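Local coordinates for protein transcriptional regulator (TetR/AcrR family) (Bacillus halodurans, PDB 5GPA) that probably represses fatty acid degradation genes by binding operator DNA as a TetR-family regulator, and responds to an effector, at residues Arg65-Ile70 against Lys125-Leu130; Ala77-Glu82 against Lys141-Gln146. The protein carries 1 engineered substitution. All coordinates share one frame; numbering follows the deposited sequence.

Interaction 1 (Arg65-Ile70 against Lys125-Leu130)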
ATOM      1  N   ARG A  65     -12.163   7.686 -15.150  1.00 46.79           N
ATOM      2  CA  ARG A  65     -13.428   6.996 -15.300  1.00 52.34           C
ATOM      3  C   ARG A  65     -13.847   6.217 -14.049  1.00 52.19           C
ATOM      4  O   ARG A  65     -15.012   6.151 -13.753  1.00 44.89           O
ATOM      5  CB  ARG A  65     -13.396   6.063 -16.504  1.00 53.55           C
ATOM      6  CG  ARG A  65     -12.797   4.695 -16.240  1.00 62.99           C
ATOM      7  CD  ARG A  65     -13.130   3.717 -17.357  1.00 69.22           C
ATOM      8  NE  ARG A  65     -12.312   3.960 -18.557  1.00 72.01           N
ATOM      9  CZ  ARG A  65     -11.556   3.045 -19.146  1.00 69.13           C
ATOM     10  NH1 ARG A  65     -10.852   3.369 -20.212  1.00 69.12           N
ATOM     11  NH2 ARG A  65     -11.505   1.805 -18.663  1.00 67.19           N
ATOM     12  N   PHE A  66     -12.886   5.619 -13.352  1.00 47.74           N
ATOM     13  CA  PHE A  66     -13.141   4.883 -12.134  1.00 44.97           C
ATOM     14  C   PHE A  66     -13.873   5.756 -11.144  1.00 41.16           C
ATOM     15  O   PHE A  66     -14.862   5.361 -10.606  1.00 42.91           O
ATOM     16  CB  PHE A  66     -11.816   4.364 -11.618  1.00 47.36           C
ATOM     17  CG  PHE A  66     -11.849   3.714 -10.277  1.00 42.88           C
ATOM     18  CD1 PHE A  66     -11.893   4.461  -9.150  1.00 38.96           C
ATOM     19  CD2 PHE A  66     -11.700   2.349 -10.156  1.00 47.30           C
ATOM     20  CE1 PHE A  66     -11.859   3.870  -7.917  1.00 40.05           C
ATOM     21  CE2 PHE A  66     -11.671   1.747  -8.928  1.00 42.58           C
ATOM     22  CZ  PHE A  66     -11.750   2.519  -7.809  1.00 39.72           C
ATOM     23  N   VAL A  67     -13.402   6.965 -10.969  1.00 39.77           N
ATOM     24  CA  VAL A  67     -13.970   7.899 -10.039  1.00 37.73           C
ATOM     25  C   VAL A  67     -15.333   8.432 -10.452  1.00 47.18           C
ATOM     26  O   VAL A  67     -16.244   8.456  -9.681  1.00 44.45           O
ATOM     27  CB  VAL A  67     -12.978   9.036  -9.790  1.00 44.47           C
ATOM     28  CG1 VAL A  67     -13.593  10.165  -8.998  1.00 42.37           C
ATOM     29  CG2 VAL A  67     -11.725   8.499  -9.126  1.00 40.63           C
ATOM     30  N   ASP A  68     -15.467   8.884 -11.676  1.00 48.09           N
ATOM     31  CA  ASP A  68     -16.761   9.387 -12.156  1.00 50.06           C
ATOM     32  C   ASP A  68     -17.874   8.343 -12.100  1.00 46.70           C
ATOM     33  O   ASP A  68     -19.003   8.689 -11.776  1.00 50.58           O
ATOM     34  CB  ASP A  68     -16.648   9.938 -13.576  1.00 52.65           C
ATOM     35  CG  ASP A  68     -15.882  11.228 -13.624  1.00 64.32           C
ATOM     36  OD1 ASP A  68     -16.421  12.264 -13.189  1.00 71.98           O
ATOM     37  OD2 ASP A  68     -14.742  11.220 -14.111  1.00 70.84           O
ATOM     38  N   LYS A  69     -17.563   7.085 -12.395  1.00 46.66           N
ATOM     39  CA  LYS A  69     -18.542   6.033 -12.187  1.00 44.06           C
ATOM     40  C   LYS A  69     -18.908   5.843 -10.716  1.00 52.13           C
ATOM     41  O   LYS A  69     -20.082   5.640 -10.402  1.00 50.34           O
ATOM     42  CB  LYS A  69     -18.064   4.718 -12.779  1.00 49.54           C
ATOM     43  CG  LYS A  69     -17.920   4.730 -14.288  1.00 54.60           C
ATOM     44  CD  LYS A  69     -17.559   3.345 -14.831  1.00 58.77           C
ATOM     45  CE  LYS A  69     -16.932   3.452 -16.206  1.00 71.39           C
ATOM     46  NZ  LYS A  69     -16.465   2.139 -16.762  1.00 73.42           N
ATOM     47  N   ILE A  70     -17.935   5.940  -9.811  1.00 47.05           N
ATOM     48  CA  ILE A  70     -18.258   5.836  -8.391  1.00 45.95           C
ATOM     49  C   ILE A  70     -19.087   7.038  -7.983  1.00 47.72           C
ATOM     50  O   ILE A  70     -20.116   6.917  -7.305  1.00 42.72           O
ATOM     51  CB  ILE A  70     -17.011   5.768  -7.505  1.00 40.78           C
ATOM     52  CG1 ILE A  70     -16.243   4.474  -7.741  1.00 40.35           C
ATOM     53  CG2 ILE A  70     -17.399   5.892  -6.039  1.00 43.72           C
ATOM     54  CD1 ILE A  70     -15.004   4.345  -6.853  1.00 40.40           C
ATOM     55  N   LYS A 125      -4.942  11.529  -6.414  1.00 37.75           N
ATOM     56  CA  LYS A 125      -5.581  12.608  -5.652  1.00 38.73           C
ATOM     57  C   LYS A 125      -7.059  12.784  -5.982  1.00 36.63           C
ATOM     58  O   LYS A 125      -7.849  13.172  -5.122  1.00 36.07           O
ATOM     59  CB  LYS A 125      -4.840  13.933  -5.870  1.00 43.14           C
ATOM     60  CG  LYS A 125      -4.017  14.348  -4.655  1.00 47.87           C
ATOM     61  CD  LYS A 125      -2.997  15.430  -4.989  1.00 58.63           C
ATOM     62  CE  LYS A 125      -1.991  15.612  -3.854  1.00 59.84           C
ATOM     63  NZ  LYS A 125      -0.820  16.420  -4.293  1.00 67.76           N
ATOM     64  N   GLY A 126      -7.432  12.491  -7.223  1.00 34.08           N
ATOM     65  CA  GLY A 126      -8.825  12.593  -7.629  1.00 35.63           C
ATOM     66  C   GLY A 126      -9.706  11.656  -6.825  1.00 33.56           C
ATOM     67  O   GLY A 126     -10.785  12.035  -6.375  1.00 38.31           O
ATOM     68  N   TYR A 127      -9.253  10.424  -6.643  1.00 33.23           N
ATOM     69  CA  TYR A 127     -10.007   9.462  -5.842  1.00 29.80           C
ATOM     70  C   TYR A 127     -10.038   9.903  -4.357  1.00 31.02           C
ATOM     71  O   TYR A 127     -11.103   9.915  -3.727  1.00 33.59           O
ATOM     72  CB  TYR A 127      -9.403   8.064  -5.997  1.00 30.18           C
ATOM     73  CG  TYR A 127     -10.197   6.921  -5.371  1.00 29.89           C
ATOM     74  CD1 TYR A 127     -11.573   6.988  -5.214  1.00 35.05           C
ATOM     75  CD2 TYR A 127      -9.548   5.777  -4.927  1.00 35.49           C
ATOM     76  CE1 TYR A 127     -12.286   5.936  -4.624  1.00 36.32           C
ATOM     77  CE2 TYR A 127     -10.241   4.729  -4.343  1.00 32.79           C
ATOM     78  CZ  TYR A 127     -11.601   4.802  -4.198  1.00 37.34           C
ATOM     79  OH  TYR A 127     -12.274   3.732  -3.623  1.00 36.22           O
ATOM     80  N   LEU A 128      -8.884  10.305  -3.821  1.00 26.86           N
ATOM     81  CA  LEU A 128      -8.790  10.748  -2.423  1.00 31.15           C
ATOM     82  C   LEU A 128      -9.702  11.955  -2.153  1.00 33.88           C
ATOM     83  O   LEU A 128     -10.274  12.066  -1.079  1.00 31.49           O
ATOM     84  CB  LEU A 128      -7.329  11.061  -2.055  1.00 34.23           C
ATOM     85  CG  LEU A 128      -6.346   9.886  -2.267  1.00 34.42           C
ATOM     86  CD1 LEU A 128      -4.891  10.276  -1.987  1.00 33.56           C
ATOM     87  CD2 LEU A 128      -6.718   8.669  -1.416  1.00 30.19           C
ATOM     88  N   ASN A 129      -9.850  12.843  -3.138  1.00 34.12           N
ATOM     89  CA  ASN A 129     -10.805  13.940  -3.040  1.00 36.75           C
ATOM     90  C   ASN A 129     -12.235  13.456  -2.893  1.00 34.45           C
ATOM     91  O   ASN A 129     -12.992  13.992  -2.098  1.00 38.23           O
ATOM     92  CB  ASN A 129     -10.697  14.852  -4.262  1.00 38.56           C
ATOM     93  CG  ASN A 129      -9.480  15.721  -4.206  1.00 44.28           C
ATOM     94  OD1 ASN A 129      -8.889  15.882  -3.142  1.00 43.72           O
ATOM     95  ND2 ASN A 129      -9.087  16.291  -5.346  1.00 44.17           N
ATOM     96  N   LEU A 130     -12.600  12.431  -3.651  1.00 34.29           N
ATOM     97  CA  LEU A 130     -13.937  11.871  -3.566  1.00 33.61           C
ATOM     98  C   LEU A 130     -14.199  11.320  -2.171  1.00 36.81           C
ATOM     99  O   LEU A 130     -15.275  11.526  -1.596  1.00 35.05           O
ATOM    100  CB  LEU A 130     -14.129  10.775  -4.624  1.00 35.42           C
ATOM    101  CG  LEU A 130     -15.461  10.028  -4.593  1.00 40.85           C
ATOM    102  CD1 LEU A 130     -16.630  10.993  -4.741  1.00 44.78           C
ATOM    103  CD2 LEU A 130     -15.501   8.954  -5.684  1.00 40.86           C
TER
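Phe66 drives the edge of its ring into one face of Tyr127: Phe66 CE1 stands 3.8 Å above the tyrosine plane and over its centre. With the ring planes 81° apart and the centroids 5.2 Å apart, this is a T-shaped (edge-to-face) stack. Next to it, the CG2 methyl of Val67 rests against the start of the tyrosine side chain, 3.8 Å from Tyr127 CA, while CD1 of Ile70 comes to 3.9 Å from Tyr127 CE1, the two side chains crossing at about a right angle. One turn on, Leu130 CD2 fits against Ile70 CG2 at 3.6 Å and Val67 CG1 at 4.0 Å. No hydrogen bond links the two segments. Tyr127 reaches Phe66 because its CG lies anti to the backbone N (chi1 -172°). Further out, its hydroxyl is hydrogen-bonded to His91 ND1, which fixes the far end of the ring, and the His91 ring also meets Phe66 edge-to-face. Phe158 and Leu161 of helix 150-170 add further packing around Tyr127. The short helix segments run nearly parallel, 17° apart with axes 9.7 Å from each other, and between them lie rings and methyls: apolar helix-to-helix packing in the all-helical C-terminal domain of a TetR-family regulator.

Interaction 2 (Ala77-Glu82 against Lys141-Gln146)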
ATOM      1  N   ALA A  77     -28.243   8.037  -4.475  1.00 68.91           N
ATOM      2  CA  ALA A  77     -28.356   7.311  -3.218  1.00 64.35           C
ATOM      3  C   ALA A  77     -28.735   8.264  -2.099  1.00 65.16           C
ATOM      4  O   ALA A  77     -28.620   9.482  -2.239  1.00 68.28           O
ATOM      5  CB  ALA A  77     -27.060   6.597  -2.886  1.00 65.87           C
ATOM      6  N   THR A  78     -29.160   7.696  -0.978  1.00 68.38           N
ATOM      7  CA  THR A  78     -29.706   8.476   0.125  1.00 69.90           C
ATOM      8  C   THR A  78     -28.746   8.598   1.318  1.00 66.13           C
ATOM      9  O   THR A  78     -28.060   9.610   1.485  1.00 65.63           O
ATOM     10  CB  THR A  78     -31.036   7.852   0.583  1.00 71.06           C
ATOM     11  OG1 THR A  78     -30.896   6.423   0.629  1.00 71.86           O
ATOM     12  CG2 THR A  78     -32.149   8.210  -0.412  1.00 66.23           C
ATOM     13  N   ASP A  79     -28.720   7.553   2.140  1.00 66.93           N
ATOM     14  CA  ASP A  79     -27.843   7.475   3.297  1.00 63.62           C
ATOM     15  C   ASP A  79     -26.356   7.467   2.871  1.00 66.39           C
ATOM     16  O   ASP A  79     -25.989   6.921   1.823  1.00 61.79           O
ATOM     17  CB  ASP A  79     -28.205   6.243   4.154  1.00 67.60           C
ATOM     18  CG  ASP A  79     -27.135   5.905   5.159  1.00 70.89           C
ATOM     19  OD1 ASP A  79     -27.307   6.221   6.370  1.00 70.65           O
ATOM     20  OD2 ASP A  79     -26.141   5.305   4.719  1.00 74.33           O
ATOM     21  N   VAL A  80     -25.508   8.081   3.693  1.00 58.32           N
ATOM     22  CA  VAL A  80     -24.090   8.224   3.379  1.00 56.41           C
ATOM     23  C   VAL A  80     -23.325   6.934   3.665  1.00 53.72           C
ATOM     24  O   VAL A  80     -22.261   6.683   3.103  1.00 54.32           O
ATOM     25  CB  VAL A  80     -23.486   9.418   4.163  1.00 59.48           C
ATOM     26  CG1 VAL A  80     -21.964   9.355   4.288  1.00 48.95           C
ATOM     27  CG2 VAL A  80     -23.918  10.725   3.525  1.00 51.98           C
ATOM     28  N   GLU A  81     -23.868   6.089   4.528  1.00 56.95           N
ATOM     29  CA  GLU A  81     -23.224   4.803   4.748  1.00 58.39           C
ATOM     30  C   GLU A  81     -23.528   3.932   3.540  1.00 52.12           C
ATOM     31  O   GLU A  81     -22.709   3.102   3.159  1.00 50.68           O
ATOM     32  CB  GLU A  81     -23.687   4.159   6.062  1.00 60.05           C
ATOM     33  CG  GLU A  81     -22.866   4.652   7.253  1.00 58.62           C
ATOM     34  CD  GLU A  81     -23.695   4.906   8.495  1.00 65.99           C
ATOM     35  OE1 GLU A  81     -24.160   3.916   9.113  1.00 73.73           O
ATOM     36  OE2 GLU A  81     -23.859   6.095   8.863  1.00 67.18           O
ATOM     37  N   GLU A  82     -24.672   4.145   2.889  1.00 52.06           N
ATOM     38  CA  GLU A  82     -24.879   3.412   1.639  1.00 53.93           C
ATOM     39  C   GLU A  82     -23.975   4.014   0.557  1.00 42.08           C
ATOM     40  O   GLU A  82     -23.566   3.304  -0.363  1.00 42.52           O
ATOM     41  CB  GLU A  82     -26.355   3.374   1.199  1.00 61.50           C
ATOM     42  CG  GLU A  82     -26.570   3.326  -0.336  1.00 62.38           C
ATOM     43  CD  GLU A  82     -28.041   3.278  -0.774  1.00 73.88           C
ATOM     44  OE1 GLU A  82     -28.844   2.559  -0.131  1.00 80.77           O
ATOM     45  OE2 GLU A  82     -28.387   3.936  -1.782  1.00 79.96           O
ATOM     46  N   LYS A 141     -23.761  15.433   8.458  1.00 48.08           N
ATOM     47  CA  LYS A 141     -25.103  14.894   8.660  1.00 51.74           C
ATOM     48  C   LYS A 141     -25.146  13.971   9.867  1.00 51.85           C
ATOM     49  O   LYS A 141     -26.142  13.285  10.112  1.00 53.17           O
ATOM     50  CB  LYS A 141     -25.578  14.154   7.410  1.00 50.79           C
ATOM     51  CG  LYS A 141     -25.753  15.056   6.206  1.00 46.97           C
ATOM     52  CD  LYS A 141     -25.971  14.266   4.932  1.00 47.97           C
ATOM     53  CE  LYS A 141     -26.430  15.183   3.810  1.00 52.70           C
ATOM     54  NZ  LYS A 141     -25.592  16.423   3.729  1.00 64.33           N
ATOM     55  N   GLY A 142     -24.052  13.949  10.618  1.00 48.14           N
ATOM     56  CA  GLY A 142     -24.001  13.170  11.839  1.00 47.02           C
ATOM     57  C   GLY A 142     -23.981  11.662  11.673  1.00 51.53           C
ATOM     58  O   GLY A 142     -24.261  10.942  12.629  1.00 51.82           O
ATOM     59  N   TYR A 143     -23.644  11.170  10.480  1.00 53.58           N
ATOM     60  CA  TYR A 143     -23.439   9.731  10.293  1.00 50.68           C
ATOM     61  C   TYR A 143     -22.081   9.285  10.857  1.00 46.48           C
ATOM     62  O   TYR A 143     -21.985   8.247  11.513  1.00 43.61           O
ATOM     63  CB  TYR A 143     -23.540   9.348   8.812  1.00 53.84           C
ATOM     64  CG  TYR A 143     -24.909   9.530   8.180  1.00 66.94           C
ATOM     65  CD1 TYR A 143     -26.075   9.136   8.835  1.00 75.89           C
ATOM     66  CD2 TYR A 143     -25.035  10.103   6.920  1.00 72.68           C
ATOM     67  CE1 TYR A 143     -27.326   9.302   8.237  1.00 77.22           C
ATOM     68  CE2 TYR A 143     -26.273  10.267   6.314  1.00 65.04           C
ATOM     69  CZ  TYR A 143     -27.415   9.871   6.977  1.00 75.36           C
ATOM     70  OH  TYR A 143     -28.646  10.047   6.374  1.00 84.16           O
ATOM     71  N   PHE A 144     -21.031  10.062  10.592  1.00 42.84           N
ATOM     72  CA  PHE A 144     -19.701   9.753  11.113  1.00 41.15           C
ATOM     73  C   PHE A 144     -19.453  10.622  12.338  1.00 43.32           C
ATOM     74  O   PHE A 144     -19.939  11.745  12.391  1.00 43.54           O
ATOM     75  CB  PHE A 144     -18.610  10.007  10.057  1.00 39.51           C
ATOM     76  CG  PHE A 144     -18.766   9.201   8.801  1.00 35.26           C
ATOM     77  CD1 PHE A 144     -19.187   7.888   8.851  1.00 37.63           C
ATOM     78  CD2 PHE A 144     -18.500   9.770   7.569  1.00 32.39           C
ATOM     79  CE1 PHE A 144     -19.323   7.156   7.699  1.00 37.35           C
ATOM     80  CE2 PHE A 144     -18.649   9.052   6.411  1.00 34.86           C
ATOM     81  CZ  PHE A 144     -19.056   7.740   6.472  1.00 38.18           C
ATOM     82  N   PHE A 145     -18.667  10.143  13.302  1.00 44.76           N
ATOM     83  CA  PHE A 145     -18.498  10.924  14.529  1.00 50.17           C
ATOM     84  C   PHE A 145     -17.747  12.220  14.198  1.00 49.51           C
ATOM     85  O   PHE A 145     -16.934  12.254  13.276  1.00 49.26           O
ATOM     86  CB  PHE A 145     -17.823  10.090  15.641  1.00 51.44           C
ATOM     87  CG  PHE A 145     -16.350   9.874  15.474  1.00 45.84           C
ATOM     88  CD1 PHE A 145     -15.865   8.861  14.665  1.00 48.15           C
ATOM     89  CD2 PHE A 145     -15.446  10.656  16.176  1.00 48.29           C
ATOM     90  CE1 PHE A 145     -14.487   8.648  14.538  1.00 44.53           C
ATOM     91  CE2 PHE A 145     -14.084  10.460  16.055  1.00 46.97           C
ATOM     92  CZ  PHE A 145     -13.597   9.454  15.232  1.00 47.99           C
ATOM     93  N   GLN A 146     -18.048  13.298  14.917  1.00 46.93           N
ATOM     94  CA  GLN A 146     -17.693  14.635  14.427  1.00 49.90           C
ATOM     95  C   GLN A 146     -16.228  15.009  14.685  1.00 46.62           C
ATOM     96  O   GLN A 146     -15.644  15.812  13.957  1.00 54.92           O
ATOM     97  CB  GLN A 146     -18.629  15.686  15.042  1.00 59.49           C
ATOM     98  CG  GLN A 146     -19.273  16.628  14.003  1.00 62.09           C
ATOM     99  CD  GLN A 146     -18.381  17.773  13.499  1.00 68.95           C
ATOM    100  OE1 GLN A 146     -17.190  17.833  13.781  1.00 70.92           O
ATOM    101  NE2 GLN A 146     -18.970  18.667  12.710  1.00 70.02           N
TER
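Val80 and Tyr143 make the tight part of this contact, with Val80 CB 3.2 Å from Tyr143 CD2, close for two carbons, and the CG2 methyl 3.6 Å from the same ring atom. The other methyl of Val80 turns to the second aromatic residue: CG1, anti to the backbone N (chi1 160°), lies 3.9 Å from Phe144 CE2. Leu134 and Glu137 of helix 115-140 also touch Val80, while Phe144 packs on Leu135 of that helix and Leu189 of helix 181-190. Phe144 further meets Leu192 of the second subunit, placing this inner side near the dimer partner.

Asp79 is the N-cap of helix 80-96. Its OD2 accepts from Glu82 N at an N-H...O angle of 142° and also lies near Glu81 N, at a separation too short to be taken literally. The capping leaves OD1 for the aromatic side, 3.6 Å above one face of Tyr143 and offset toward the rim, with carboxylate and ring planes 46° apart.

Glu81 makes a close but polar approach: its chain, bent at chi2, brings OE2 to 3.3 Å from Tyr143 CB, the carboxylate nearly perpendicular to the ring, and no hydrogen bond joins the segments. The loose side belongs to exposed Lys141, whose CD comes only to 4.3 Å from Val80 CG2.

How the interactions relate
Both contacts lie in the C-terminal region of the regulator, their centres about 19 Å apart and their nearest atoms about 8 Å apart without touching. In chain order the segments of the two contacts interleave: 65-70, 77-82, 125-130, 141-146. Interaction 1 pairs helix 51-75 with helix 115-140, and its centre is about 8 Å from that of the chain. Interaction 2 joins the start of helix 80-96 to the loop leaving helix 115-140, and its centre is about 23 Å from that of the chain. Helices 51-75 and 80-96 are consecutive, so each contact ties one of them to helix 115-140 or its outgoing loop. The two therefore document the same helical bundle at different depths, a buried apolar core and a partly buried end near the second subunit.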